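Local atomic coordinates of Ice-binding protein (Leucosporidium, PDB entry 3UYU), a protein that binds to the surface of ice crystals and inhibits their growth, conferring freeze tolerance on an Arctic yeast. Residues Leu4-Gly9 with Glu88-Gln93; Pro38-Tyr43 with Ala69-Thr74; Pro117-Trp122 with Thr141-Ile146; Leu132-Asn137 with Phe158-Gly163. The protein carries 2 engineered substitutions. One frame throughout, in Å; residues are numbered along the deposited sequence.

In the fold
The fold is a right-handed beta-helix with a long helix beside it. Contacts 3 and 4 join the same neighbouring coils on two faces: strand 132-135 lies between strands 118-122 and 142-146 in the chain, and their aromatic rings meet in the interior. Contact 3 is buried and largely aromatic; contact 4 is partly buried, with a threonine pair on its outer face and glycines beyond the strand ends. At the surface, contact 1 holds the N-terminal segment to helix 76-96 by a glutamine hydrogen bond and an alanine-valine-leucine patch, and touches contact 3 through Leu4. Contact 2, on the opposite side of the chain's centre from contacts 3 and 4, joins two loops by backbone and carboxylate bonds near the second subunit.

Contact 1 (Leu4-Gly9 with Glu88-Gln93); sequences LSVELG and ETAYNQ
Gln93 and Ala90, one turn apart on the long helix 76-96 that runs beside the beta-helix, take hold of the N-terminal segment at Val6, Glu7 and Leu8. Gln93 supplies the polar grip. Its CG stands anti to the backbone N (chi1 -179°) and the chain stays extended beyond it, which carries the amide out from the helix to the neighbouring backbone. There OE1 accepts the N-H of Glu7 at 3.1 Å, in a fairly straight bond with the donor tilted 16° from the carbonyl plane. A water gives OE1 a second hydrogen bond and reaches on to Glu7 O, 2.9 Å from the water oxygen, tying the amide to both ends of that residue. A leucine in place of Gln93 would probably leave Glu7 N without its acceptor and the water without one of its two mates.

One turn back, Ala90 points its methyl at the segment. Ala90 CB packs against Val6 CG1 at 3.6 Å, against Leu8 CD2 at 3.8 Å and against the carbonyl oxygen of Glu7 at 3.5 Å, so three successive residues meet this one methyl. Val6 also rests on Leu190 and Val143, which packs it between the helix and strands 188-191 and 142-146. Glu7 bends at chi2 and turns forward along its own segment, where OE2 accepts Gly9 N at 3.0 Å. The contact is an N-terminal segment laid along the helix that flanks a right-handed beta-helix, the layout of the ice-binding protein fold.

Contact 2 (Pro38-Tyr43 with Ala69-Thr74); sequences PAAATY and AADYST
Asp71 reaches from the turn 69-72 to the backbone of Ala40 and Ala41. Its CB points at the opposite loop, and CG is placed between the backbone N and the carbonyl carbon (chi1 57°), the crowded position, which swings the carboxylate over the loop. CG itself packs on the methyl of Ala40, 3.7 Å from Ala40 CB. At the tip the two oxygens part company. OD1 accepts the N-H of Ala41 at 2.8 Å, on its syn side but 30° out of the carboxylate plane. OD2 accepts a water at 2.7 Å, and that water is in turn weakly bonded by Thr42 N, so the carboxylate grips two successive amides, one directly and one through solvent.

Beside it the backbones join directly: Ala70 N donates to Ala39 O at 3.2 Å. Next to the carboxylate the small methyls pack together, with Ala41 CB 3.6 Å from Ala69 CB. Tyr72 borders this patch. Its ring takes Ala69 CB above its centre, within the same turn, while Ala41 CB comes obliquely to CE1 and rests 3.5 Å from Tyr72 OH.

Both loops leave paired parallel strands, 34-36 and 67-69. The segment 38-43 bends through a short 3-10 turn to enter strand 44-45, whereas 69-74 makes a type I turn and leads into helix 76-96. The second subunit lies against the 38-43 loop, hydrogen-bonding to the backbone of Pro38 and Ala40, which places the contact at the dimer interface.

Contact 3 (Pro117-Trp122 with Thr141-Ile146); sequences PGLYKW and TWVFQI
Tyr120 and Phe144 lie side by side on two parallel strands, 118-122 and 142-146, which are successive coils of the right-handed beta-helix. Their planes are 29° apart but slid so that the rings barely overlap, with centroids 5.2 Å apart; Phe144 CE2 comes over one face of the tyrosine, toward its rim. Trp122 meets the same phenylalanine differently, edge to edge: CH2 approaches Phe144 CD2 at 3.6 Å in the planes of both rings, and its CE3 corner lies 3.7 Å from Ile146 CG1. At the start of the strands Pro117 leans on Trp142, its CA above the five-membered ring in a CH-pi contact 3.7 Å from the centroid. These rings face the interior, where Phe171 stacks on Phe144 and Phe102 on Tyr120. Their polar tips are accounted for nearby: Tyr120 OH with Val116 O, Trp142 NE1 with Leu115 O, and Trp122 NE1 with Leu105 O.

The other face carries Leu119, Val143, Lys121 and Gln145 and looks toward helix 76-96. Here CG of Gln145 is anti to the carbonyl carbon (chi1 -55°), which sends the amide back over the neighbouring strand, where Leu119 CD2 rests 3.5 Å from Gln145 CD. The amide NE2 is held by Ala94 O and Phe97 O, pinning this buried group against the end of the helix. OE1 lies beside the lysine methylenes, 3.6 Å from Lys121 CB. Between the two faces runs the backbone ladder, and its straightest rung is Tyr120 N to Val143 O, 2.9 Å long with an N-H...O angle of 177°.

Contact 4 (Leu132-Asn137 with Phe158-Gly163); sequences LTFEGN and FTLAGG
Thr133 OG1 donates a hydrogen bond of 2.7 Å to Thr159 OG1, joining the outer sides of two parallel strands, 132-135 and 158-161, on successive coils of the beta-helix. Different rotamers bring the two oxygens together: Thr133 OG1 sits anti to its carbonyl carbon (chi1 -61°), while Thr159 OG1 lies between its own N and carbonyl carbon (chi1 75°), turned toward the neighbouring strand. Beneath them the backbone ladder is regular. Thr159 N gives its hydrogen to Leu132 O and Phe134 N to Thr159 O, both nearly along the C=O axis, and Ala161 N to Phe134 O at 2.8 Å. Gly136 N closes it with Ala161 O at 3.1 Å.

On the inward side Phe158 carries the packing. Leu132 CD2 stands over one face of its ring, a CH-pi contact 3.9 Å from the centroid. Phe134 comes in obliquely, its plane at 50° to that of Phe158 and its CE2 3.5 Å from Phe158 CD2. Phe134 in turn meets Trp142 edge-to-face, and Phe158 meets Phe185 on the following coil, so the pair links rings along the interior. An alanine in place of Phe158 would probably open a gap between Leu132 and Phe134 and leave both without the ring they pack on.

Beyond the strand ends the chains continue through glycines. Gly162 turns with positive phi, and a CB there would come within 3.0 Å of Gly136 N. Just beyond, Asn137 CA directs its hydrogen at Gly162 O across 3.4 Å.

Contact 1 (Leu4-Gly9 with Glu88-Gln93)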
loop_
_atom_site.group_PDB
_atom_site.type_symbol
_atom_site.label_atom_id
_atom_site.label_comp_id
_atom_site.label_asym_id
_atom_site.label_seq_id
_atom_site.Cartn_x
_atom_site.Cartn_y
_atom_site.Cartn_z
ATOM N N LEU A 4 8.802 -3.056 -18.466
ATOM C CA LEU A 4 9.657 -2.683 -17.380
ATOM C C LEU A 4 8.937 -1.679 -16.424
ATOM O O LEU A 4 9.598 -0.904 -15.717
ATOM C CB LEU A 4 10.997 -2.150 -17.959
ATOM C CG LEU A 4 11.850 -3.158 -18.807
ATOM C CD1 LEU A 4 13.044 -2.466 -19.413
ATOM C CD2 LEU A 4 12.283 -4.335 -17.913
ATOM N N SER A 5 7.606 -1.730 -16.365
ATOM C CA SER A 5 6.865 -0.894 -15.433
ATOM C C SER A 5 7.324 -1.143 -13.994
ATOM O O SER A 5 7.499 -2.307 -13.573
ATOM C CB SER A 5 5.353 -1.214 -15.506
ATOM O OG SER A 5 4.886 -0.746 -16.754
ATOM N N VAL A 6 7.460 -0.072 -13.226
ATOM C CA VAL A 6 7.707 -0.202 -11.774
ATOM C C VAL A 6 6.493 0.289 -10.976
ATOM O O VAL A 6 6.092 1.476 -11.063
ATOM C CB VAL A 6 8.970 0.620 -11.394
ATOM C CG1 VAL A 6 9.196 0.602 -9.866
ATOM C CG2 VAL A 6 10.194 0.068 -12.136
ATOM N N GLU A 7 5.931 -0.601 -10.147
ATOM C CA GLU A 7 4.710 -0.342 -9.442
ATOM C C GLU A 7 5.004 0.461 -8.181
ATOM O O GLU A 7 5.770 0.036 -7.300
ATOM C CB GLU A 7 4.033 -1.702 -9.077
ATOM C CG GLU A 7 2.837 -1.551 -8.206
ATOM C CD GLU A 7 1.779 -0.629 -8.857
ATOM O OE1 GLU A 7 1.483 -0.886 -10.063
ATOM O OE2 GLU A 7 1.274 0.358 -8.235
ATOM N N LEU A 8 4.405 1.638 -8.111
ATOM C CA LEU A 8 4.712 2.568 -6.985
ATOM C C LEU A 8 3.745 2.490 -5.800
ATOM O O LEU A 8 4.062 3.027 -4.738
ATOM C CB LEU A 8 4.769 4.033 -7.485
ATOM C CG LEU A 8 5.716 4.241 -8.650
ATOM C CD1 LEU A 8 5.508 5.754 -9.071
ATOM C CD2 LEU A 8 7.164 4.000 -8.242
ATOM N N GLY A 9 2.543 1.875 -5.973
ATOM C CA GLY A 9 1.647 1.854 -4.837
ATOM C C GLY A 9 1.252 3.245 -4.405
ATOM O O GLY A 9 1.038 4.196 -5.266
ATOM N N GLU A 88 10.033 1.650 -1.190
ATOM C CA GLU A 88 11.163 0.696 -1.031
ATOM C C GLU A 88 10.947 -0.549 -1.935
ATOM O O GLU A 88 11.905 -1.082 -2.544
ATOM C CB GLU A 88 11.231 0.218 0.444
ATOM C CG GLU A 88 12.434 0.312 1.227
ATOM C CD GLU A 88 12.314 1.591 1.973
ATOM O OE1 GLU A 88 12.360 1.681 3.245
ATOM O OE2 GLU A 88 12.082 2.523 1.209
ATOM N N THR A 89 9.694 -1.058 -1.977
ATOM C CA THR A 89 9.378 -2.207 -2.807
ATOM C C THR A 89 9.675 -1.834 -4.293
ATOM O O THR A 89 10.234 -2.621 -5.012
ATOM C CB THR A 89 7.914 -2.599 -2.583
ATOM O OG1 THR A 89 7.812 -3.044 -1.216
ATOM C CG2 THR A 89 7.461 -3.670 -3.596
ATOM N N ALA A 90 9.311 -0.632 -4.708
ATOM C CA ALA A 90 9.644 -0.143 -6.061
ATOM C C ALA A 90 11.126 -0.057 -6.343
ATOM O O ALA A 90 11.575 -0.497 -7.411
ATOM C CB ALA A 90 8.947 1.217 -6.330
ATOM N N TYR A 91 11.906 0.531 -5.425
ATOM C CA TYR A 91 13.344 0.576 -5.566
ATOM C C TYR A 91 13.891 -0.826 -5.831
ATOM O O TYR A 91 14.680 -1.050 -6.727
ATOM C CB TYR A 91 13.969 1.171 -4.271
ATOM C CG TYR A 91 15.464 1.228 -4.336
ATOM C CD1 TYR A 91 16.080 2.403 -4.777
ATOM C CD2 TYR A 91 16.263 0.117 -4.013
ATOM C CE1 TYR A 91 17.437 2.475 -4.898
ATOM C CE2 TYR A 91 17.665 0.187 -4.107
ATOM C CZ TYR A 91 18.232 1.394 -4.545
ATOM O OH TYR A 91 19.589 1.485 -4.674
ATOM N N ASN A 92 13.457 -1.782 -5.019
ATOM C CA ASN A 92 13.926 -3.172 -5.125
ATOM C C ASN A 92 13.500 -3.842 -6.407
ATOM O O ASN A 92 14.274 -4.599 -7.009
ATOM C CB ASN A 92 13.460 -3.948 -3.897
ATOM C CG ASN A 92 14.155 -3.503 -2.600
ATOM O OD1 ASN A 92 15.266 -2.887 -2.613
ATOM N ND2 ASN A 92 13.552 -3.854 -1.465
ATOM N N GLN A 93 12.267 -3.569 -6.855
ATOM C CA GLN A 93 11.790 -4.100 -8.117
ATOM C C GLN A 93 12.690 -3.583 -9.227
ATOM O O GLN A 93 13.138 -4.343 -10.075
ATOM C CB GLN A 93 10.322 -3.738 -8.354
ATOM C CG GLN A 93 9.837 -4.317 -9.677
ATOM C CD GLN A 93 8.433 -3.875 -10.082
ATOM O OE1 GLN A 93 7.922 -2.874 -9.631
ATOM N NE2 GLN A 93 7.857 -4.580 -11.037
HETATM O O HOH W 1 7.134 -2.461 -7.063
#

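Contact 2 (Pro38-Tyr43 with Ala69-Thr74)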
loop_
_atom_site.group_PDB
_atom_site.type_symbol
_atom_site.label_atom_id
_atom_site.label_comp_id
_atom_site.label_asym_id
_atom_site.label_seq_id
_atom_site.Cartn_x
_atom_site.Cartn_y
_atom_site.Cartn_z
ATOM N N PRO A 38 10.342 7.875 8.470
ATOM C CA PRO A 38 9.828 8.099 9.830
ATOM C C PRO A 38 10.143 9.449 10.488
ATOM O O PRO A 38 9.761 9.721 11.654
ATOM C CB PRO A 38 10.523 6.961 10.609
ATOM C CG PRO A 38 11.806 6.828 9.954
ATOM C CD PRO A 38 11.401 6.861 8.460
ATOM N N ALA A 39 10.838 10.301 9.727
ATOM C CA ALA A 39 11.131 11.654 10.286
ATOM C C ALA A 39 9.943 12.479 10.705
ATOM O O ALA A 39 8.844 12.487 10.072
ATOM C CB ALA A 39 11.987 12.492 9.275
ATOM N N ALA A 40 10.116 13.267 11.773
ATOM C CA ALA A 40 9.104 14.227 12.185
ATOM C C ALA A 40 9.127 15.543 11.297
ATOM O O ALA A 40 10.102 15.753 10.553
ATOM C CB ALA A 40 9.399 14.671 13.660
ATOM N N ALA A 41 8.103 16.383 11.437
ATOM C CA ALA A 41 7.941 17.565 10.585
ATOM C C ALA A 41 9.094 18.541 10.773
ATOM O O ALA A 41 9.385 19.335 9.882
ATOM C CB ALA A 41 6.647 18.199 10.805
ATOM N N THR A 42 9.831 18.407 11.869
ATOM C CA THR A 42 10.990 19.263 12.061
ATOM C C THR A 42 12.105 19.037 11.018
ATOM O O THR A 42 12.982 19.875 10.818
ATOM C CB THR A 42 11.512 19.065 13.546
ATOM O OG1 THR A 42 12.723 19.805 13.724
ATOM C CG2 THR A 42 11.871 17.703 13.787
ATOM N N TYR A 43 12.051 17.931 10.276
ATOM C CA TYR A 43 13.036 17.675 9.256
ATOM C C TYR A 43 12.569 18.117 7.844
ATOM O O TYR A 43 13.303 17.821 6.890
ATOM C CB TYR A 43 13.327 16.170 9.213
ATOM C CG TYR A 43 14.109 15.693 10.412
ATOM C CD1 TYR A 43 15.465 15.914 10.482
ATOM C CD2 TYR A 43 13.460 15.091 11.488
ATOM C CE1 TYR A 43 16.214 15.467 11.578
ATOM C CE2 TYR A 43 14.199 14.651 12.609
ATOM C CZ TYR A 43 15.558 14.831 12.623
ATOM O OH TYR A 43 16.293 14.385 13.699
ATOM N N ALA A 69 3.922 14.535 7.585
ATOM C CA ALA A 69 5.078 14.007 8.350
ATOM C C ALA A 69 4.633 12.971 9.367
ATOM O O ALA A 69 3.449 12.956 9.709
ATOM C CB ALA A 69 5.800 15.168 9.091
ATOM N N ALA A 70 5.643 12.202 9.819
ATOM C CA ALA A 70 5.352 10.947 10.606
ATOM C C ALA A 70 4.716 11.290 11.995
ATOM O O ALA A 70 4.121 10.385 12.594
ATOM C CB ALA A 70 6.582 10.085 10.758
ATOM N N ASP A 71 4.891 12.520 12.508
ATOM C CA ASP A 71 4.298 12.904 13.820
ATOM C C ASP A 71 2.930 13.561 13.740
ATOM O O ASP A 71 2.337 13.979 14.768
ATOM C CB ASP A 71 5.273 13.790 14.633
ATOM C CG ASP A 71 5.714 15.067 13.882
ATOM O OD1 ASP A 71 5.922 15.035 12.627
ATOM O OD2 ASP A 71 5.955 16.105 14.544
ATOM N N TYR A 72 2.381 13.697 12.524
ATOM C CA TYR A 72 1.079 14.224 12.355
ATOM C C TYR A 72 -0.047 13.260 12.779
ATOM O O TYR A 72 0.198 12.104 13.052
ATOM C CB TYR A 72 0.885 14.710 10.881
ATOM C CG TYR A 72 1.682 15.993 10.508
ATOM C CD1 TYR A 72 2.443 16.733 11.429
ATOM C CD2 TYR A 72 1.647 16.457 9.164
ATOM C CE1 TYR A 72 3.115 17.932 11.052
ATOM C CE2 TYR A 72 2.342 17.645 8.780
ATOM C CZ TYR A 72 3.067 18.351 9.726
ATOM O OH TYR A 72 3.701 19.508 9.343
ATOM N N SER A 73 -1.239 13.757 12.871
ATOM C CA SER A 73 -2.350 12.972 13.423
ATOM C C SER A 73 -2.804 11.898 12.478
ATOM O O SER A 73 -2.742 12.036 11.267
ATOM C CB SER A 73 -3.513 13.935 13.672
ATOM O OG SER A 73 -3.080 14.954 14.580
ATOM N N THR A 74 -3.366 10.860 13.080
ATOM C CA THR A 74 -4.069 9.787 12.361
ATOM C C THR A 74 -5.078 10.272 11.311
ATOM O O THR A 74 -5.922 11.163 11.588
ATOM C CB THR A 74 -4.738 8.874 13.485
ATOM O OG1 THR A 74 -3.722 8.511 14.460
ATOM C CG2 THR A 74 -5.233 7.639 12.897
HETATM O O HOH W 2 8.124 17.756 14.422
#

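Contact 3 (Pro117-Trp122 with Thr141-Ile146)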
loop_
_atom_site.group_PDB
_atom_site.type_symbol
_atom_site.label_atom_id
_atom_site.label_comp_id
_atom_site.label_asym_id
_atom_site.label_seq_id
_atom_site.Cartn_x
_atom_site.Cartn_y
_atom_site.Cartn_z
ATOM N N PRO A 117 13.841 2.307 -25.691
ATOM C CA PRO A 117 13.314 1.571 -24.500
ATOM C C PRO A 117 14.115 0.340 -24.081
ATOM O O PRO A 117 14.718 -0.327 -24.939
ATOM C CB PRO A 117 11.874 1.140 -24.922
ATOM C CG PRO A 117 11.505 2.234 -25.968
ATOM C CD PRO A 117 12.843 2.306 -26.785
ATOM N N GLY A 118 14.185 0.097 -22.786
ATOM C CA GLY A 118 14.888 -1.123 -22.352
ATOM C C GLY A 118 15.428 -0.955 -20.963
ATOM O O GLY A 118 15.119 0.020 -20.248
ATOM N N LEU A 119 16.191 -1.979 -20.556
ATOM C CA LEU A 119 16.831 -2.070 -19.264
ATOM C C LEU A 119 18.310 -1.746 -19.373
ATOM O O LEU A 119 19.018 -2.409 -20.125
ATOM C CB LEU A 119 16.683 -3.470 -18.763
ATOM C CG LEU A 119 16.811 -3.809 -17.276
ATOM C CD1 LEU A 119 17.139 -5.218 -16.880
ATOM C CD2 LEU A 119 16.735 -2.733 -16.142
ATOM N N TYR A 120 18.732 -0.667 -18.711
ATOM C CA TYR A 120 20.096 -0.147 -18.755
ATOM C C TYR A 120 20.768 -0.304 -17.375
ATOM O O TYR A 120 20.197 0.131 -16.373
ATOM C CB TYR A 120 20.142 1.350 -19.123
ATOM C CG TYR A 120 19.655 1.684 -20.531
ATOM C CD1 TYR A 120 18.284 1.592 -20.848
ATOM C CD2 TYR A 120 20.529 2.202 -21.492
ATOM C CE1 TYR A 120 17.842 1.922 -22.156
ATOM C CE2 TYR A 120 20.122 2.521 -22.790
ATOM C CZ TYR A 120 18.762 2.360 -23.110
ATOM O OH TYR A 120 18.326 2.715 -24.399
ATOM N N LYS A 121 21.980 -0.888 -17.352
ATOM C CA LYS A 121 22.648 -1.166 -16.065
ATOM C C LYS A 121 24.074 -0.623 -16.106
ATOM O O LYS A 121 24.801 -0.821 -17.096
ATOM C CB LYS A 121 22.721 -2.671 -15.803
ATOM C CG LYS A 121 23.340 -3.021 -14.451
ATOM C CD LYS A 121 23.320 -4.537 -14.212
ATOM C CE LYS A 121 24.092 -4.810 -12.928
ATOM N NZ LYS A 121 23.119 -4.570 -11.862
ATOM N N TRP A 122 24.493 -0.029 -14.991
ATOM C CA TRP A 122 25.900 0.342 -14.773
ATOM C C TRP A 122 26.312 -0.059 -13.402
ATOM O O TRP A 122 25.573 0.165 -12.425
ATOM C CB TRP A 122 26.075 1.836 -14.742
ATOM C CG TRP A 122 25.780 2.518 -16.078
ATOM C CD1 TRP A 122 26.687 2.894 -16.988
ATOM C CD2 TRP A 122 24.482 2.901 -16.590
ATOM N NE1 TRP A 122 26.067 3.528 -18.060
ATOM C CE2 TRP A 122 24.707 3.512 -17.843
ATOM C CE3 TRP A 122 23.173 2.770 -16.108
ATOM C CZ2 TRP A 122 23.645 4.055 -18.634
ATOM C CZ3 TRP A 122 22.076 3.328 -16.878
ATOM C CH2 TRP A 122 22.330 3.906 -18.141
ATOM N N THR A 141 8.698 1.412 -21.935
ATOM C CA THR A 141 9.286 1.576 -20.601
ATOM C C THR A 141 10.806 1.544 -20.595
ATOM O O THR A 141 11.451 0.840 -21.420
ATOM C CB THR A 141 8.748 0.520 -19.577
ATOM O OG1 THR A 141 8.843 -0.768 -20.202
ATOM C CG2 THR A 141 7.309 0.832 -19.213
ATOM N N TRP A 142 11.373 2.335 -19.667
ATOM C CA TRP A 142 12.826 2.433 -19.464
ATOM C C TRP A 142 13.097 2.240 -17.952
ATOM O O TRP A 142 12.447 2.856 -17.135
ATOM C CB TRP A 142 13.324 3.846 -19.771
ATOM C CG TRP A 142 13.375 4.245 -21.235
ATOM C CD1 TRP A 142 14.483 4.246 -22.059
ATOM C CD2 TRP A 142 12.283 4.767 -22.014
ATOM N NE1 TRP A 142 14.132 4.752 -23.309
ATOM C CE2 TRP A 142 12.803 5.069 -23.305
ATOM C CE3 TRP A 142 10.920 5.008 -21.754
ATOM C CZ2 TRP A 142 12.006 5.598 -24.352
ATOM C CZ3 TRP A 142 10.117 5.541 -22.790
ATOM C CH2 TRP A 142 10.688 5.796 -24.104
ATOM N N VAL A 143 14.116 1.441 -17.619
ATOM C CA VAL A 143 14.628 1.400 -16.243
ATOM C C VAL A 143 16.115 1.485 -16.301
ATOM O O VAL A 143 16.723 0.748 -17.117
ATOM C CB VAL A 143 14.230 0.076 -15.517
ATOM C CG1 VAL A 143 15.042 -0.054 -14.161
ATOM C CG2 VAL A 143 12.735 0.027 -15.336
ATOM N N PHE A 144 16.676 2.394 -15.499
ATOM C CA PHE A 144 18.145 2.553 -15.257
ATOM C C PHE A 144 18.501 2.001 -13.905
ATOM O O PHE A 144 17.862 2.328 -12.908
ATOM C CB PHE A 144 18.508 4.053 -15.346
ATOM C CG PHE A 144 18.006 4.636 -16.657
ATOM C CD1 PHE A 144 16.669 5.070 -16.784
ATOM C CD2 PHE A 144 18.771 4.533 -17.810
ATOM C CE1 PHE A 144 16.173 5.486 -18.069
ATOM C CE2 PHE A 144 18.309 4.971 -19.049
ATOM C CZ PHE A 144 17.006 5.429 -19.201
ATOM N N GLN A 145 19.475 1.087 -13.916
ATOM C CA GLN A 145 20.009 0.506 -12.674
ATOM C C GLN A 145 21.434 1.001 -12.489
ATOM O O GLN A 145 22.311 0.637 -13.309
ATOM C CB GLN A 145 20.016 -1.016 -12.754
ATOM C CG GLN A 145 18.671 -1.666 -13.084
ATOM C CD GLN A 145 18.803 -3.152 -13.325
ATOM O OE1 GLN A 145 19.733 -3.598 -14.048
ATOM N NE2 GLN A 145 17.851 -3.934 -12.809
ATOM N N ILE A 146 21.613 1.926 -11.554
ATOM C CA ILE A 146 22.906 2.626 -11.381
ATOM C C ILE A 146 23.418 2.308 -9.978
ATOM O O ILE A 146 22.819 2.734 -8.979
ATOM C CB ILE A 146 22.704 4.163 -11.545
ATOM C CG1 ILE A 146 22.170 4.471 -12.978
ATOM C CG2 ILE A 146 24.002 4.896 -11.300
ATOM C CD1 ILE A 146 21.615 5.832 -13.183
#

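Contact 4 (Leu132-Asn137 with Phe158-Gly163)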
loop_
_atom_site.group_PDB
_atom_site.type_symbol
_atom_site.label_atom_id
_atom_site.label_comp_id
_atom_site.label_asym_id
_atom_site.label_seq_id
_atom_site.Cartn_x
_atom_site.Cartn_y
_atom_site.Cartn_z
ATOM N N LEU A 132 19.735 14.735 -23.041
ATOM C CA LEU A 132 19.479 13.323 -23.175
ATOM C C LEU A 132 18.062 13.142 -23.710
ATOM O O LEU A 132 17.121 13.800 -23.219
ATOM C CB LEU A 132 19.587 12.664 -21.776
ATOM C CG LEU A 132 19.295 11.146 -21.680
ATOM C CD1 LEU A 132 20.363 10.366 -22.429
ATOM C CD2 LEU A 132 19.296 10.780 -20.159
ATOM N N THR A 133 17.928 12.316 -24.725
ATOM C CA THR A 133 16.625 12.077 -25.358
ATOM C C THR A 133 16.183 10.661 -25.130
ATOM O O THR A 133 16.966 9.743 -25.269
ATOM C CB THR A 133 16.746 12.307 -26.873
ATOM O OG1 THR A 133 17.126 13.670 -27.111
ATOM C CG2 THR A 133 15.375 12.039 -27.563
ATOM N N PHE A 134 14.921 10.484 -24.744
ATOM C CA PHE A 134 14.278 9.147 -24.666
ATOM C C PHE A 134 13.394 9.048 -25.868
ATOM O O PHE A 134 12.530 9.909 -26.033
ATOM C CB PHE A 134 13.452 9.014 -23.380
ATOM C CG PHE A 134 14.266 9.206 -22.158
ATOM C CD1 PHE A 134 14.682 8.121 -21.374
ATOM C CD2 PHE A 134 14.633 10.463 -21.768
ATOM C CE1 PHE A 134 15.481 8.342 -20.222
ATOM C CE2 PHE A 134 15.424 10.676 -20.631
ATOM C CZ PHE A 134 15.848 9.571 -19.858
ATOM N N GLU A 135 13.584 8.007 -26.672
ATOM C CA GLU A 135 12.720 7.825 -27.873
ATOM C C GLU A 135 11.974 6.529 -27.826
ATOM O O GLU A 135 12.621 5.433 -27.876
ATOM C CB GLU A 135 13.555 7.883 -29.142
ATOM C CG GLU A 135 12.681 7.883 -30.398
ATOM C CD GLU A 135 13.480 7.715 -31.695
ATOM O OE1 GLU A 135 14.519 8.425 -31.859
ATOM O OE2 GLU A 135 13.035 6.878 -32.556
ATOM N N GLY A 136 10.643 6.568 -27.720
ATOM C CA GLY A 136 9.861 5.343 -27.778
ATOM C C GLY A 136 8.414 5.731 -27.690
ATOM O O GLY A 136 8.138 6.899 -27.461
ATOM N N ASN A 137 7.508 4.784 -27.843
ATOM C CA ASN A 137 6.120 5.103 -27.899
ATOM C C ASN A 137 5.519 5.332 -26.514
ATOM O O ASN A 137 6.210 5.367 -25.484
ATOM C CB ASN A 137 5.336 4.078 -28.781
ATOM C CG ASN A 137 5.247 2.693 -28.164
ATOM O OD1 ASN A 137 5.309 2.546 -26.924
ATOM N ND2 ASN A 137 5.039 1.653 -28.991
ATOM N N PHE A 158 16.439 16.691 -20.238
ATOM C CA PHE A 158 15.850 15.445 -20.749
ATOM C C PHE A 158 14.708 15.775 -21.706
ATOM O O PHE A 158 13.863 16.603 -21.386
ATOM C CB PHE A 158 15.284 14.536 -19.618
ATOM C CG PHE A 158 16.349 13.842 -18.756
ATOM C CD1 PHE A 158 17.699 14.271 -18.710
ATOM C CD2 PHE A 158 15.934 12.801 -17.943
ATOM C CE1 PHE A 158 18.629 13.609 -17.805
ATOM C CE2 PHE A 158 16.807 12.173 -17.022
ATOM C CZ PHE A 158 18.169 12.537 -17.003
ATOM N N THR A 159 14.739 15.157 -22.899
ATOM C CA THR A 159 13.710 15.407 -23.929
ATOM C C THR A 159 12.999 14.108 -24.217
ATOM O O THR A 159 13.609 13.020 -24.229
ATOM C CB THR A 159 14.409 16.040 -25.217
ATOM O OG1 THR A 159 15.092 15.050 -25.904
ATOM C CG2 THR A 159 15.310 17.088 -24.859
ATOM N N LEU A 160 11.692 14.206 -24.458
ATOM C CA LEU A 160 10.899 13.033 -24.794
ATOM C C LEU A 160 10.671 13.079 -26.327
ATOM O O LEU A 160 10.414 14.178 -26.955
ATOM C CB LEU A 160 9.541 13.056 -24.054
ATOM C CG LEU A 160 9.657 13.042 -22.539
ATOM C CD1 LEU A 160 8.237 13.155 -21.885
ATOM C CD2 LEU A 160 10.515 11.874 -22.066
ATOM N N ALA A 161 10.794 11.901 -26.932
ATOM C CA ALA A 161 10.457 11.795 -28.370
ATOM C C ALA A 161 9.746 10.524 -28.674
ATOM O O ALA A 161 9.848 9.578 -27.913
ATOM C CB ALA A 161 11.760 11.873 -29.167
ATOM N N GLY A 162 8.995 10.460 -29.791
ATOM C CA GLY A 162 8.371 9.244 -30.196
ATOM C C GLY A 162 7.037 8.903 -29.552
ATOM O O GLY A 162 6.434 7.873 -29.841
ATOM N N GLY A 163 6.568 9.739 -28.616
ATOM C CA GLY A 163 5.323 9.458 -27.863
ATOM C C GLY A 163 5.539 9.160 -26.376
ATOM O O GLY A 163 4.539 9.056 -25.639
#